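Local coordinates for protein ORF10 (Moritella marina, PDB 6RIW) that forms the ketosynthase-chain length factor part of a polyunsaturated fatty acid synthase, where the ketosynthase probably joins acyl units on carrier protein during fatty acid synthesis, at residues A[20-25]-A[377-382]; A[24-29]-A[360-365]; A[504-509]-A[519-524]. All coordinates share one frame; numbering follows the deposited sequence.

How the interactions relate
Interactions 1 and 2 are neighbours in the first ketosynthase domain. Both use helix 19-27, share Q24 and Q25, and have centres about 8 Å apart. They touch directly: CG of K380 packs against CD1 of L26 at 3.8 Å, and N of G377 lies 3.7 Å from CG1 of V362. Helices 363-366 and 374-387, their partners, follow each other in the chain. Interaction 3 belongs to the second ketosynthase-like domain, probably the chain length factor, and lies across the centre of the chain. Its centre is about 51 Å from those of interactions 1 and 2. All three lie away from the magnesium site at M1 and K286.

Interaction 1. Residues A[20-25]-A[377-382]; sequences DQFWQQ and GMTKAM
F22 and W23 of helix 19-27 pack on T379 and K380 of helix 374-387, a helix-helix crossing within the first ketosynthase domain, which belongs to the thiolase-like superfamily. The short axes come within 10.8 Å and meet at 79°, so these two segments run nearly square to each other. F22 carries much of the contact. It leaves its backbone heading for the other helix. CG stands anti to the backbone N (chi1 164°), which carries the ring toward T379 and K380. The ring atoms CD2, CE2 and CZ do the touching. CD2 of F22 lies 3.9 Å from CG2 of T379, and CE2 of F22 approaches the same methyl at 3.8 Å, obliquely to the ring plane. CE2 of F22 also reaches the backbone N of K380 at 3.9 Å, which lies roughly in the ring plane, off its rim. At the tip, CZ of F22 is 4.3 Å from CB of K380. The ring also stacks edge-to-face with F13 and touches P376. CG2 of T379 stands anti to its backbone N, facing F22, while OG1 is hydrogen-bonded to O of M375, which helps fix the rotation. K380 gives the contact its backbone and CB. Its extended chain leads away, and NZ forms a salt bridge with E329 and a hydrogen bond with the hydroxyl of Y327. W23 reaches further down helix 374-387, onto L383, A384 and K387. Within the crossing, CZ3 of W23 stops 3.8 Å from the carbonyl O of K380.

Interaction 2. Residues A[24-29]-A[360-365]; sequences QQLLEQ and GSVKSN
L26 meets V362 and N365, where the last turn of helix 19-27 faces the turn and short helix around V362 to N365 in the first ketosynthase domain. G360 ends strand 358-360 and pairs through its backbone with I328 and C330. OG of S361 accepts a weak capping bond from N of K363, and O of S361 takes both N and OG of S364, the hydroxyl at 2.8 Å. CG2 of V362 packs against CD2 of L26 at 4.0 Å. K363 and S364 carry the chain round to N365. CG of N365 stands anti to the carbonyl carbon (chi1 -50°), which carries the amide toward L26. The amide crosses the L26 side chain at about a right angle. CD2 of L26 sits over the flat of this amide, 3.6 Å from ND2 and 3.8 Å from OD1 of N365. ND2 of N365 donates to the carbonyl O of Q30 and to a water at 3.0 Å, and that water donates to O of L26 at 2.7 Å. O of L26 also accepts from N of Q29, so the water is a second donor to this carbonyl, just where Q29 closes the helix with a Schellman motif. V362 also touches K380 and P376 of helix 374-387. The loop after strand 358-360 thus packs against both that helix and helix 19-27, which also touch each other through L26 and K380.

Interaction 3. Residues A[504-509]-A[519-524]; sequences QRWKGM and LQLRKA
W506 lays its indole against A524 and L521, joining two loops of the second ketosynthase-like domain, probably the chain length factor. The loops flank the short helix 513-519. W506 is the third residue of a type I turn from Q504 to K507 and the first of a type I' turn that ends at M509. With CG anti to the carbonyl carbon (chi1 -70°), the indole swings out so that its six-membered ring reaches 519-524. CB of A524 lies over one face of that W506 ring, 4.0 Å from its centroid and 27° off the normal, a CH-pi contact. CB of A524 comes to 3.6 Å from CZ3 of W506 and 3.7 Å from CH2, so the methyl sits toward the outer end of the indole. L521 comes from another direction. Its CD1 meets CH2 of W506 at the ring edge, at a looser 4.4 Å. The polar side of the indole is also fixed, for NE1 donates to the carbonyl O of G697. An alanine in place of W506 would probably leave the A524 methyl without its aromatic face and the G697 carbonyl without this donor. Within 519-524, NZ of K523 donates to O of A524 at 2.9 Å and also forms a salt bridge with E500. Helix 699-706 packs beside both loops: I699 touches W506 and M509, T703 touches L519, and Q706 touches L521. Beyond A524, P525 also touches W506, and the chain continues into strand 527-528.

Interaction 1. Residues A[20-25]-A[377-382]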
ATOM      1  N   ASP A  20       0.709  -8.881 -27.218  1.00 27.58           N
ATOM      2  CA  ASP A  20       1.405  -9.330 -28.427  1.00 30.64           C
ATOM      3  C   ASP A  20       2.548  -8.386 -28.788  1.00 27.14           C
ATOM      4  O   ASP A  20       3.595  -8.819 -29.286  1.00 25.71           O
ATOM      5  CB  ASP A  20       0.415  -9.458 -29.584  1.00 32.83           C
ATOM      6  CG  ASP A  20      -0.204  -8.120 -29.976  1.00 41.89           C
ATOM      7  OD1 ASP A  20      -0.153  -7.163 -29.162  1.00 40.94           O
ATOM      8  OD2 ASP A  20      -0.745  -8.021 -31.102  1.00 52.27           O
ATOM      9  N   GLN A  21       2.367  -7.087 -28.552  1.00 26.70           N
ATOM     10  CA  GLN A  21       3.460  -6.135 -28.750  1.00 24.67           C
ATOM     11  C   GLN A  21       4.623  -6.424 -27.802  1.00 26.94           C
ATOM     12  O   GLN A  21       5.792  -6.421 -28.207  1.00 22.98           O
ATOM     13  CB  GLN A  21       2.912  -4.723 -28.561  1.00 25.73           C
ATOM     14  CG  GLN A  21       3.877  -3.577 -28.662  1.00 27.29           C
ATOM     15  CD  GLN A  21       3.156  -2.258 -28.381  1.00 30.93           C
ATOM     16  OE1 GLN A  21       2.065  -2.254 -27.794  1.00 25.28           O
ATOM     17  NE2 GLN A  21       3.747  -1.142 -28.807  1.00 29.36           N
ATOM     18  N   PHE A  22       4.318  -6.676 -26.529  1.00 24.74           N
ATOM     19  CA  PHE A  22       5.348  -7.025 -25.554  1.00 21.55           C
ATOM     20  C   PHE A  22       6.080  -8.298 -25.961  1.00 22.24           C
ATOM     21  O   PHE A  22       7.315  -8.363 -25.906  1.00 22.21           O
ATOM     22  CB  PHE A  22       4.673  -7.162 -24.185  1.00 21.76           C
ATOM     23  CG  PHE A  22       5.478  -7.881 -23.121  1.00 19.44           C
ATOM     24  CD1 PHE A  22       6.618  -7.316 -22.583  1.00 19.41           C
ATOM     25  CD2 PHE A  22       5.020  -9.072 -22.590  1.00 22.51           C
ATOM     26  CE1 PHE A  22       7.326  -7.951 -21.574  1.00 20.20           C
ATOM     27  CE2 PHE A  22       5.722  -9.719 -21.571  1.00 18.73           C
ATOM     28  CZ  PHE A  22       6.871  -9.150 -21.064  1.00 18.74           C
ATOM     29  N   TRP A  23       5.331  -9.313 -26.388  1.00 23.17           N
ATOM     30  CA  TRP A  23       5.935 -10.582 -26.783  1.00 24.73           C
ATOM     31  C   TRP A  23       6.903 -10.397 -27.950  1.00 24.83           C
ATOM     32  O   TRP A  23       8.031 -10.902 -27.920  1.00 26.42           O
ATOM     33  CB  TRP A  23       4.842 -11.584 -27.151  1.00 22.58           C
ATOM     34  CG  TRP A  23       5.393 -12.912 -27.529  1.00 29.45           C
ATOM     35  CD1 TRP A  23       5.444 -13.451 -28.785  1.00 30.53           C
ATOM     36  CD2 TRP A  23       6.014 -13.866 -26.654  1.00 28.47           C
ATOM     37  NE1 TRP A  23       6.042 -14.689 -28.738  1.00 31.02           N
ATOM     38  CE2 TRP A  23       6.404 -14.965 -27.445  1.00 28.49           C
ATOM     39  CE3 TRP A  23       6.276 -13.899 -25.277  1.00 27.44           C
ATOM     40  CZ2 TRP A  23       7.038 -16.085 -26.908  1.00 30.63           C
ATOM     41  CZ3 TRP A  23       6.904 -15.016 -24.746  1.00 28.94           C
ATOM     42  CH2 TRP A  23       7.278 -16.092 -25.562  1.00 30.23           C
ATOM     43  N   GLN A  24       6.481  -9.661 -28.982  1.00 25.84           N
ATOM     44  CA  GLN A  24       7.366  -9.420 -30.121  1.00 25.55           C
ATOM     45  C   GLN A  24       8.627  -8.683 -29.688  1.00 28.45           C
ATOM     46  O   GLN A  24       9.728  -8.971 -30.175  1.00 26.83           O
ATOM     47  CB  GLN A  24       6.626  -8.630 -31.200  1.00 27.34           C
ATOM     48  CG  GLN A  24       7.363  -8.582 -32.532  1.00 33.83           C
ATOM     49  CD  GLN A  24       7.606  -9.972 -33.120  1.00 40.38           C
ATOM     50  OE1 GLN A  24       6.749 -10.861 -33.041  1.00 39.46           O
ATOM     51  NE2 GLN A  24       8.778 -10.160 -33.718  1.00 44.04           N
ATOM     52  N   GLN A  25       8.496  -7.737 -28.759  1.00 26.34           N
ATOM     53  CA  GLN A  25       9.680  -7.034 -28.277  1.00 25.32           C
ATOM     54  C   GLN A  25      10.653  -7.990 -27.597  1.00 22.73           C
ATOM     55  O   GLN A  25      11.876  -7.855 -27.749  1.00 23.40           O
ATOM     56  CB  GLN A  25       9.272  -5.908 -27.328  1.00 21.42           C
ATOM     57  CG  GLN A  25       8.863  -4.656 -28.081  1.00 25.64           C
ATOM     58  CD  GLN A  25       8.088  -3.687 -27.231  1.00 30.48           C
ATOM     59  OE1 GLN A  25       8.189  -3.705 -26.001  1.00 31.24           O
ATOM     60  NE2 GLN A  25       7.292  -2.833 -27.879  1.00 29.03           N
ATOM     61  N   GLY A 377       6.898 -10.577 -15.724  1.00 20.01           N
ATOM     62  CA  GLY A 377       7.435 -11.918 -15.532  1.00 22.26           C
ATOM     63  C   GLY A 377       6.390 -12.993 -15.760  1.00 21.77           C
ATOM     64  O   GLY A 377       6.607 -13.941 -16.524  1.00 22.46           O
ATOM     65  N   MET A 378       5.227 -12.854 -15.109  1.00 19.85           N
ATOM     66  CA  MET A 378       4.163 -13.839 -15.293  1.00 21.76           C
ATOM     67  C   MET A 378       3.639 -13.822 -16.723  1.00 22.57           C
ATOM     68  O   MET A 378       3.308 -14.874 -17.280  1.00 19.49           O
ATOM     69  CB  MET A 378       3.014 -13.590 -14.309  1.00 23.83           C
ATOM     70  CG  MET A 378       3.360 -13.864 -12.860  1.00 19.85           C
ATOM     71  SD  MET A 378       1.925 -13.702 -11.761  1.00 23.27           S
ATOM     72  CE  MET A 378       1.787 -11.900 -11.667  1.00 21.36           C
ATOM     73  N   THR A 379       3.545 -12.638 -17.331  1.00 20.17           N
ATOM     74  CA  THR A 379       3.056 -12.568 -18.702  1.00 21.83           C
ATOM     75  C   THR A 379       4.015 -13.282 -19.652  1.00 21.20           C
ATOM     76  O   THR A 379       3.585 -14.079 -20.497  1.00 22.24           O
ATOM     77  CB  THR A 379       2.835 -11.103 -19.108  1.00 22.90           C
ATOM     78  OG1 THR A 379       1.897 -10.489 -18.196  1.00 23.26           O
ATOM     79  CG2 THR A 379       2.277 -11.005 -20.531  1.00 22.81           C
ATOM     80  N   LYS A 380       5.320 -13.032 -19.497  1.00 21.17           N
ATOM     81  CA  LYS A 380       6.334 -13.720 -20.294  1.00 21.62           C
ATOM     82  C   LYS A 380       6.222 -15.232 -20.144  1.00 25.32           C
ATOM     83  O   LYS A 380       6.253 -15.975 -21.137  1.00 22.52           O
ATOM     84  CB  LYS A 380       7.725 -13.236 -19.873  1.00 20.72           C
ATOM     85  CG  LYS A 380       8.902 -13.936 -20.570  1.00 26.40           C
ATOM     86  CD  LYS A 380      10.224 -13.284 -20.176  1.00 23.82           C
ATOM     87  CE  LYS A 380      11.416 -14.188 -20.475  1.00 25.84           C
ATOM     88  NZ  LYS A 380      12.634 -13.737 -19.724  1.00 25.17           N
ATOM     89  N   ALA A 381       6.095 -15.713 -18.905  1.00 21.46           N
ATOM     90  CA  ALA A 381       6.055 -17.157 -18.685  1.00 21.03           C
ATOM     91  C   ALA A 381       4.785 -17.776 -19.258  1.00 23.91           C
ATOM     92  O   ALA A 381       4.836 -18.844 -19.890  1.00 23.55           O
ATOM     93  CB  ALA A 381       6.191 -17.469 -17.193  1.00 22.84           C
ATOM     94  N   MET A 382       3.631 -17.129 -19.059  1.00 22.35           N
ATOM     95  CA  MET A 382       2.392 -17.684 -19.593  1.00 22.00           C
ATOM     96  C   MET A 382       2.378 -17.677 -21.114  1.00 25.62           C
ATOM     97  O   MET A 382       1.855 -18.613 -21.734  1.00 26.76           O
ATOM     98  CB  MET A 382       1.174 -16.927 -19.061  1.00 24.88           C
ATOM     99  CG  MET A 382       0.983 -17.094 -17.578  1.00 25.89           C
ATOM    100  SD  MET A 382      -0.307 -16.000 -16.965  1.00 30.25           S
ATOM    101  CE  MET A 382       0.072 -16.089 -15.195  1.00 29.47           C
TER

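Interaction 2. Residues A[24-29]-A[360-365]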
ATOM      1  N   GLN A  24       6.481  -9.661 -28.982  1.00 25.84           N
ATOM      2  CA  GLN A  24       7.366  -9.420 -30.121  1.00 25.55           C
ATOM      3  C   GLN A  24       8.627  -8.683 -29.688  1.00 28.45           C
ATOM      4  O   GLN A  24       9.728  -8.971 -30.175  1.00 26.83           O
ATOM      5  CB  GLN A  24       6.626  -8.630 -31.200  1.00 27.34           C
ATOM      6  CG  GLN A  24       7.363  -8.582 -32.532  1.00 33.83           C
ATOM      7  CD  GLN A  24       7.606  -9.972 -33.120  1.00 40.38           C
ATOM      8  OE1 GLN A  24       6.749 -10.861 -33.041  1.00 39.46           O
ATOM      9  NE2 GLN A  24       8.778 -10.160 -33.718  1.00 44.04           N
ATOM     10  N   GLN A  25       8.496  -7.737 -28.759  1.00 26.34           N
ATOM     11  CA  GLN A  25       9.680  -7.034 -28.277  1.00 25.32           C
ATOM     12  C   GLN A  25      10.653  -7.990 -27.597  1.00 22.73           C
ATOM     13  O   GLN A  25      11.876  -7.855 -27.749  1.00 23.40           O
ATOM     14  CB  GLN A  25       9.272  -5.908 -27.328  1.00 21.42           C
ATOM     15  CG  GLN A  25       8.863  -4.656 -28.081  1.00 25.64           C
ATOM     16  CD  GLN A  25       8.088  -3.687 -27.231  1.00 30.48           C
ATOM     17  OE1 GLN A  25       8.189  -3.705 -26.001  1.00 31.24           O
ATOM     18  NE2 GLN A  25       7.292  -2.833 -27.879  1.00 29.03           N
ATOM     19  N   LEU A  26      10.132  -8.943 -26.818  1.00 22.25           N
ATOM     20  CA  LEU A  26      10.989  -9.948 -26.194  1.00 22.13           C
ATOM     21  C   LEU A  26      11.686 -10.802 -27.244  1.00 25.98           C
ATOM     22  O   LEU A  26      12.881 -11.117 -27.110  1.00 25.71           O
ATOM     23  CB  LEU A  26      10.161 -10.850 -25.269  1.00 22.27           C
ATOM     24  CG  LEU A  26       9.519 -10.131 -24.078  1.00 21.82           C
ATOM     25  CD1 LEU A  26       8.870 -11.142 -23.148  1.00 23.13           C
ATOM     26  CD2 LEU A  26      10.571  -9.354 -23.341  1.00 20.36           C
ATOM     27  N   LEU A  27      10.948 -11.205 -28.281  1.00 25.69           N
ATOM     28  CA  LEU A  27      11.532 -12.049 -29.328  1.00 28.88           C
ATOM     29  C   LEU A  27      12.644 -11.328 -30.066  1.00 28.69           C
ATOM     30  O   LEU A  27      13.590 -11.971 -30.542  1.00 31.40           O
ATOM     31  CB  LEU A  27      10.459 -12.495 -30.321  1.00 25.25           C
ATOM     32  CG  LEU A  27       9.277 -13.314 -29.796  1.00 29.57           C
ATOM     33  CD1 LEU A  27       8.308 -13.620 -30.938  1.00 33.58           C
ATOM     34  CD2 LEU A  27       9.780 -14.590 -29.163  1.00 32.75           C
ATOM     35  N   GLU A  28      12.547 -10.003 -30.168  1.00 27.81           N
ATOM     36  CA  GLU A  28      13.522  -9.159 -30.840  1.00 30.59           C
ATOM     37  C   GLU A  28      14.587  -8.617 -29.895  1.00 28.68           C
ATOM     38  O   GLU A  28      15.397  -7.788 -30.320  1.00 29.18           O
ATOM     39  CB  GLU A  28      12.817  -7.979 -31.526  1.00 31.22           C
ATOM     40  CG  GLU A  28      11.806  -8.360 -32.601  1.00 27.56           C
ATOM     41  CD  GLU A  28      11.032  -7.157 -33.145  1.00 41.25           C
ATOM     42  OE1 GLU A  28      11.383  -6.007 -32.790  1.00 43.69           O
ATOM     43  OE2 GLU A  28      10.075  -7.354 -33.930  1.00 45.24           O
ATOM     44  N   GLN A  29      14.578  -9.031 -28.622  1.00 24.04           N
ATOM     45  CA  GLN A  29      15.567  -8.594 -27.633  1.00 26.35           C
ATOM     46  C   GLN A  29      15.574  -7.075 -27.479  1.00 26.54           C
ATOM     47  O   GLN A  29      16.622  -6.455 -27.290  1.00 24.76           O
ATOM     48  CB  GLN A  29      16.963  -9.110 -27.975  1.00 30.61           C
ATOM     49  CG  GLN A  29      17.011 -10.604 -28.152  1.00 28.35           C
ATOM     50  CD  GLN A  29      18.435 -11.128 -28.199  1.00 37.85           C
ATOM     51  OE1 GLN A  29      19.312 -10.651 -27.469  1.00 42.52           O
ATOM     52  NE2 GLN A  29      18.672 -12.117 -29.058  1.00 37.63           N
ATOM     53  N   GLY A 360      15.614 -17.058 -16.571  1.00 21.73           N
ATOM     54  CA  GLY A 360      15.528 -15.827 -17.339  1.00 22.34           C
ATOM     55  C   GLY A 360      14.979 -14.702 -16.487  1.00 27.93           C
ATOM     56  O   GLY A 360      14.434 -14.936 -15.405  1.00 20.87           O
ATOM     57  N   SER A 361      15.129 -13.472 -16.996  1.00 23.83           N
ATOM     58  CA  SER A 361      14.623 -12.282 -16.305  1.00 24.91           C
ATOM     59  C   SER A 361      14.225 -11.187 -17.285  1.00 24.20           C
ATOM     60  O   SER A 361      15.081 -10.617 -17.970  1.00 23.54           O
ATOM     61  CB  SER A 361      15.655 -11.724 -15.334  1.00 22.77           C
ATOM     62  OG  SER A 361      15.071 -10.647 -14.611  1.00 25.58           O
ATOM     63  N   VAL A 362      12.930 -10.864 -17.309  1.00 21.63           N
ATOM     64  CA  VAL A 362      12.416  -9.748 -18.092  1.00 21.62           C
ATOM     65  C   VAL A 362      12.783  -8.396 -17.489  1.00 21.01           C
ATOM     66  O   VAL A 362      12.549  -7.353 -18.115  1.00 20.41           O
ATOM     67  CB  VAL A 362      10.883  -9.902 -18.222  1.00 21.46           C
ATOM     68  CG1 VAL A 362      10.197  -9.532 -16.903  1.00 22.79           C
ATOM     69  CG2 VAL A 362      10.327  -9.065 -19.375  1.00 21.99           C
ATOM     70  N   LYS A 363      13.355  -8.368 -16.283  1.00 18.82           N
ATOM     71  CA  LYS A 363      13.884  -7.103 -15.790  1.00 19.63           C
ATOM     72  C   LYS A 363      15.012  -6.584 -16.677  1.00 23.85           C
ATOM     73  O   LYS A 363      15.271  -5.370 -16.704  1.00 22.45           O
ATOM     74  CB  LYS A 363      14.346  -7.265 -14.336  1.00 22.29           C
ATOM     75  CG  LYS A 363      13.176  -7.624 -13.391  1.00 21.27           C
ATOM     76  CD  LYS A 363      13.562  -7.466 -11.944  1.00 22.82           C
ATOM     77  CE  LYS A 363      12.368  -7.673 -10.995  1.00 25.33           C
ATOM     78  NZ  LYS A 363      11.829  -9.045 -11.069  1.00 22.94           N
ATOM     79  N   SER A 364      15.667  -7.477 -17.422  1.00 20.88           N
ATOM     80  CA  SER A 364      16.713  -7.040 -18.345  1.00 22.65           C
ATOM     81  C   SER A 364      16.148  -6.108 -19.411  1.00 22.55           C
ATOM     82  O   SER A 364      16.788  -5.107 -19.766  1.00 24.14           O
ATOM     83  CB  SER A 364      17.401  -8.256 -18.989  1.00 22.26           C
ATOM     84  OG  SER A 364      16.519  -9.021 -19.811  1.00 23.27           O
ATOM     85  N   ASN A 365      14.938  -6.407 -19.921  1.00 22.00           N
ATOM     86  CA  ASN A 365      14.341  -5.585 -20.974  1.00 19.62           C
ATOM     87  C   ASN A 365      13.712  -4.316 -20.427  1.00 23.82           C
ATOM     88  O   ASN A 365      13.740  -3.278 -21.101  1.00 21.33           O
ATOM     89  CB  ASN A 365      13.245  -6.335 -21.738  1.00 20.24           C
ATOM     90  CG  ASN A 365      13.671  -7.693 -22.225  1.00 23.41           C
ATOM     91  OD1 ASN A 365      13.759  -8.642 -21.446  1.00 24.78           O
ATOM     92  ND2 ASN A 365      13.865  -7.819 -23.535  1.00 22.70           N
TER
HETATM   93  O   HOH W   1      14.277 -10.507 -24.860  1.00 26.07           O

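Interaction 3. Residues A[504-509]-A[519-524]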
ATOM      1  N   GLN A 504       4.330  20.539  18.299  1.00 13.68           N
ATOM      2  CA  GLN A 504       5.113  20.193  17.117  1.00 14.63           C
ATOM      3  C   GLN A 504       4.357  19.333  16.108  1.00 12.56           C
ATOM      4  O   GLN A 504       4.921  18.974  15.068  1.00 12.80           O
ATOM      5  CB  GLN A 504       6.380  19.452  17.536  1.00 20.61           C
ATOM      6  CG  GLN A 504       7.384  20.324  18.280  1.00 24.93           C
ATOM      7  CD  GLN A 504       8.506  19.470  18.818  1.00 33.39           C
ATOM      8  OE1 GLN A 504       9.148  18.748  18.061  1.00 30.97           O
ATOM      9  NE2 GLN A 504       8.736  19.527  20.130  1.00 39.51           N
ATOM     10  N   ARG A 505       3.105  19.002  16.382  1.00 12.46           N
ATOM     11  CA  ARG A 505       2.413  17.999  15.576  1.00 11.66           C
ATOM     12  C   ARG A 505       2.240  18.438  14.116  1.00 13.41           C
ATOM     13  O   ARG A 505       2.284  17.596  13.213  1.00 12.36           O
ATOM     14  CB  ARG A 505       1.053  17.689  16.204  1.00 12.00           C
ATOM     15  CG  ARG A 505       0.243  16.581  15.466  1.00 11.59           C
ATOM     16  CD  ARG A 505       0.851  15.193  15.732  1.00 13.63           C
ATOM     17  NE  ARG A 505       0.288  14.162  14.850  1.00 10.56           N
ATOM     18  CZ  ARG A 505       0.756  13.915  13.627  1.00 14.80           C
ATOM     19  NH1 ARG A 505       1.763  14.639  13.118  1.00 12.28           N
ATOM     20  NH2 ARG A 505       0.220  12.933  12.894  1.00 13.99           N
ATOM     21  N   TRP A 506       1.987  19.724  13.863  1.00 11.25           N
ATOM     22  CA  TRP A 506       1.921  20.239  12.485  1.00 11.68           C
ATOM     23  C   TRP A 506       3.169  21.033  12.090  1.00 11.09           C
ATOM     24  O   TRP A 506       3.133  21.824  11.137  1.00 11.15           O
ATOM     25  CB  TRP A 506       0.678  21.109  12.282  1.00 10.19           C
ATOM     26  CG  TRP A 506      -0.629  20.357  12.276  1.00 10.35           C
ATOM     27  CD1 TRP A 506      -0.821  19.016  12.503  1.00 10.93           C
ATOM     28  CD2 TRP A 506      -1.924  20.919  12.043  1.00 11.77           C
ATOM     29  NE1 TRP A 506      -2.180  18.712  12.410  1.00 11.36           N
ATOM     30  CE2 TRP A 506      -2.868  19.871  12.139  1.00 11.42           C
ATOM     31  CE3 TRP A 506      -2.378  22.216  11.740  1.00 11.95           C
ATOM     32  CZ2 TRP A 506      -4.242  20.077  11.947  1.00 13.49           C
ATOM     33  CZ3 TRP A 506      -3.746  22.421  11.544  1.00 15.05           C
ATOM     34  CH2 TRP A 506      -4.665  21.360  11.660  1.00 13.35           C
ATOM     35  N   LYS A 507       4.286  20.820  12.783  1.00 10.66           N
ATOM     36  CA  LYS A 507       5.512  21.575  12.511  1.00 13.81           C
ATOM     37  C   LYS A 507       5.245  23.075  12.556  1.00 15.21           C
ATOM     38  O   LYS A 507       5.881  23.863  11.834  1.00 15.21           O
ATOM     39  CB  LYS A 507       6.130  21.162  11.161  1.00 14.98           C
ATOM     40  CG  LYS A 507       6.686  19.759  11.154  1.00 13.79           C
ATOM     41  CD  LYS A 507       7.382  19.395   9.818  1.00 22.68           C
ATOM     42  CE  LYS A 507       8.148  18.081   9.997  1.00 25.08           C
ATOM     43  NZ  LYS A 507       9.089  17.735   8.877  1.00 26.42           N
ATOM     44  N   GLY A 508       4.301  23.482  13.417  1.00 13.64           N
ATOM     45  CA  GLY A 508       3.985  24.880  13.619  1.00 14.23           C
ATOM     46  C   GLY A 508       3.157  25.508  12.526  1.00 15.51           C
ATOM     47  O   GLY A 508       2.886  26.708  12.596  1.00 15.66           O
ATOM     48  N   MET A 509       2.727  24.733  11.521  1.00 13.75           N
ATOM     49  CA  MET A 509       1.990  25.306  10.400  1.00 12.66           C
ATOM     50  C   MET A 509       0.631  25.889  10.788  1.00 14.11           C
ATOM     51  O   MET A 509       0.092  26.697  10.027  1.00 16.12           O
ATOM     52  CB  MET A 509       1.823  24.247   9.298  1.00 14.01           C
ATOM     53  CG  MET A 509       3.160  23.926   8.596  1.00 15.64           C
ATOM     54  SD  MET A 509       2.940  22.768   7.206  1.00 18.23           S
ATOM     55  CE  MET A 509       3.561  21.257   7.935  1.00 19.78           C
ATOM     56  N   LEU A 519      -7.253  26.854   4.298  1.00 13.14           N
ATOM     57  CA  LEU A 519      -7.962  25.700   4.822  1.00 13.70           C
ATOM     58  C   LEU A 519      -9.310  26.060   5.443  1.00 19.56           C
ATOM     59  O   LEU A 519     -10.050  25.153   5.829  1.00 16.93           O
ATOM     60  CB  LEU A 519      -7.084  24.984   5.862  1.00 16.48           C
ATOM     61  CG  LEU A 519      -5.763  24.400   5.331  1.00 16.14           C
ATOM     62  CD1 LEU A 519      -4.960  23.769   6.488  1.00 16.62           C
ATOM     63  CD2 LEU A 519      -6.087  23.338   4.284  1.00 12.40           C
ATOM     64  N   GLN A 520      -9.637  27.351   5.541  1.00 17.65           N
ATOM     65  CA  GLN A 520     -10.886  27.815   6.159  1.00 20.40           C
ATOM     66  C   GLN A 520     -11.015  27.318   7.599  1.00 20.79           C
ATOM     67  O   GLN A 520     -12.100  26.956   8.066  1.00 23.58           O
ATOM     68  CB  GLN A 520     -12.090  27.413   5.311  1.00 22.55           C
ATOM     69  CG  GLN A 520     -11.948  27.961   3.907  1.00 23.58           C
ATOM     70  CD  GLN A 520     -13.132  27.645   3.030  1.00 31.25           C
ATOM     71  OE1 GLN A 520     -13.959  26.792   3.361  1.00 34.65           O
ATOM     72  NE2 GLN A 520     -13.217  28.325   1.897  1.00 30.16           N
ATOM     73  N   LEU A 521      -9.902  27.335   8.316  1.00 16.50           N
ATOM     74  CA  LEU A 521      -9.841  26.918   9.716  1.00 18.56           C
ATOM     75  C   LEU A 521      -9.526  28.119  10.595  1.00 21.53           C
ATOM     76  O   LEU A 521      -8.524  28.818  10.365  1.00 17.23           O
ATOM     77  CB  LEU A 521      -8.749  25.855   9.917  1.00 19.13           C
ATOM     78  CG  LEU A 521      -8.996  24.430   9.397  1.00 20.25           C
ATOM     79  CD1 LEU A 521      -7.721  23.592   9.504  1.00 18.65           C
ATOM     80  CD2 LEU A 521     -10.130  23.792  10.194  1.00 22.83           C
ATOM     81  N   ARG A 522     -10.341  28.326  11.632  1.00 20.27           N
ATOM     82  CA  ARG A 522     -10.003  29.338  12.626  1.00 24.79           C
ATOM     83  C   ARG A 522      -8.898  28.870  13.559  1.00 20.96           C
ATOM     84  O   ARG A 522      -8.122  29.690  14.064  1.00 22.20           O
ATOM     85  CB  ARG A 522     -11.252  29.713  13.431  1.00 29.36           C
ATOM     86  CG  ARG A 522     -12.520  29.830  12.587  1.00 39.64           C
ATOM     87  CD  ARG A 522     -13.647  30.538  13.348  1.00 47.40           C
ATOM     88  NE  ARG A 522     -13.394  31.974  13.489  1.00 60.78           N
ATOM     89  CZ  ARG A 522     -13.816  32.909  12.638  1.00 60.58           C
ATOM     90  NH1 ARG A 522     -14.531  32.577  11.568  1.00 59.39           N
ATOM     91  NH2 ARG A 522     -13.525  34.186  12.864  1.00 57.62           N
ATOM     92  N   LYS A 523      -8.804  27.563  13.794  1.00 20.87           N
ATOM     93  CA  LYS A 523      -7.819  26.990  14.699  1.00 20.89           C
ATOM     94  C   LYS A 523      -7.568  25.565  14.240  1.00 15.69           C
ATOM     95  O   LYS A 523      -8.361  25.003  13.478  1.00 17.62           O
ATOM     96  CB  LYS A 523      -8.318  27.005  16.161  1.00 18.70           C
ATOM     97  CG  LYS A 523      -9.604  26.185  16.372  1.00 20.92           C
ATOM     98  CD  LYS A 523     -10.076  26.210  17.831  1.00 23.19           C
ATOM     99  CE  LYS A 523      -9.066  25.537  18.760  1.00 20.71           C
ATOM    100  NZ  LYS A 523      -9.307  24.080  18.741  1.00 22.03           N
ATOM    101  N   ALA A 524      -6.466  24.979  14.685  1.00 13.20           N
ATOM    102  CA  ALA A 524      -6.327  23.538  14.504  1.00 16.82           C
ATOM    103  C   ALA A 524      -7.405  22.861  15.354  1.00 15.09           C
ATOM    104  O   ALA A 524      -7.624  23.279  16.502  1.00 16.33           O
ATOM    105  CB  ALA A 524      -4.936  23.058  14.922  1.00 15.02           C
TER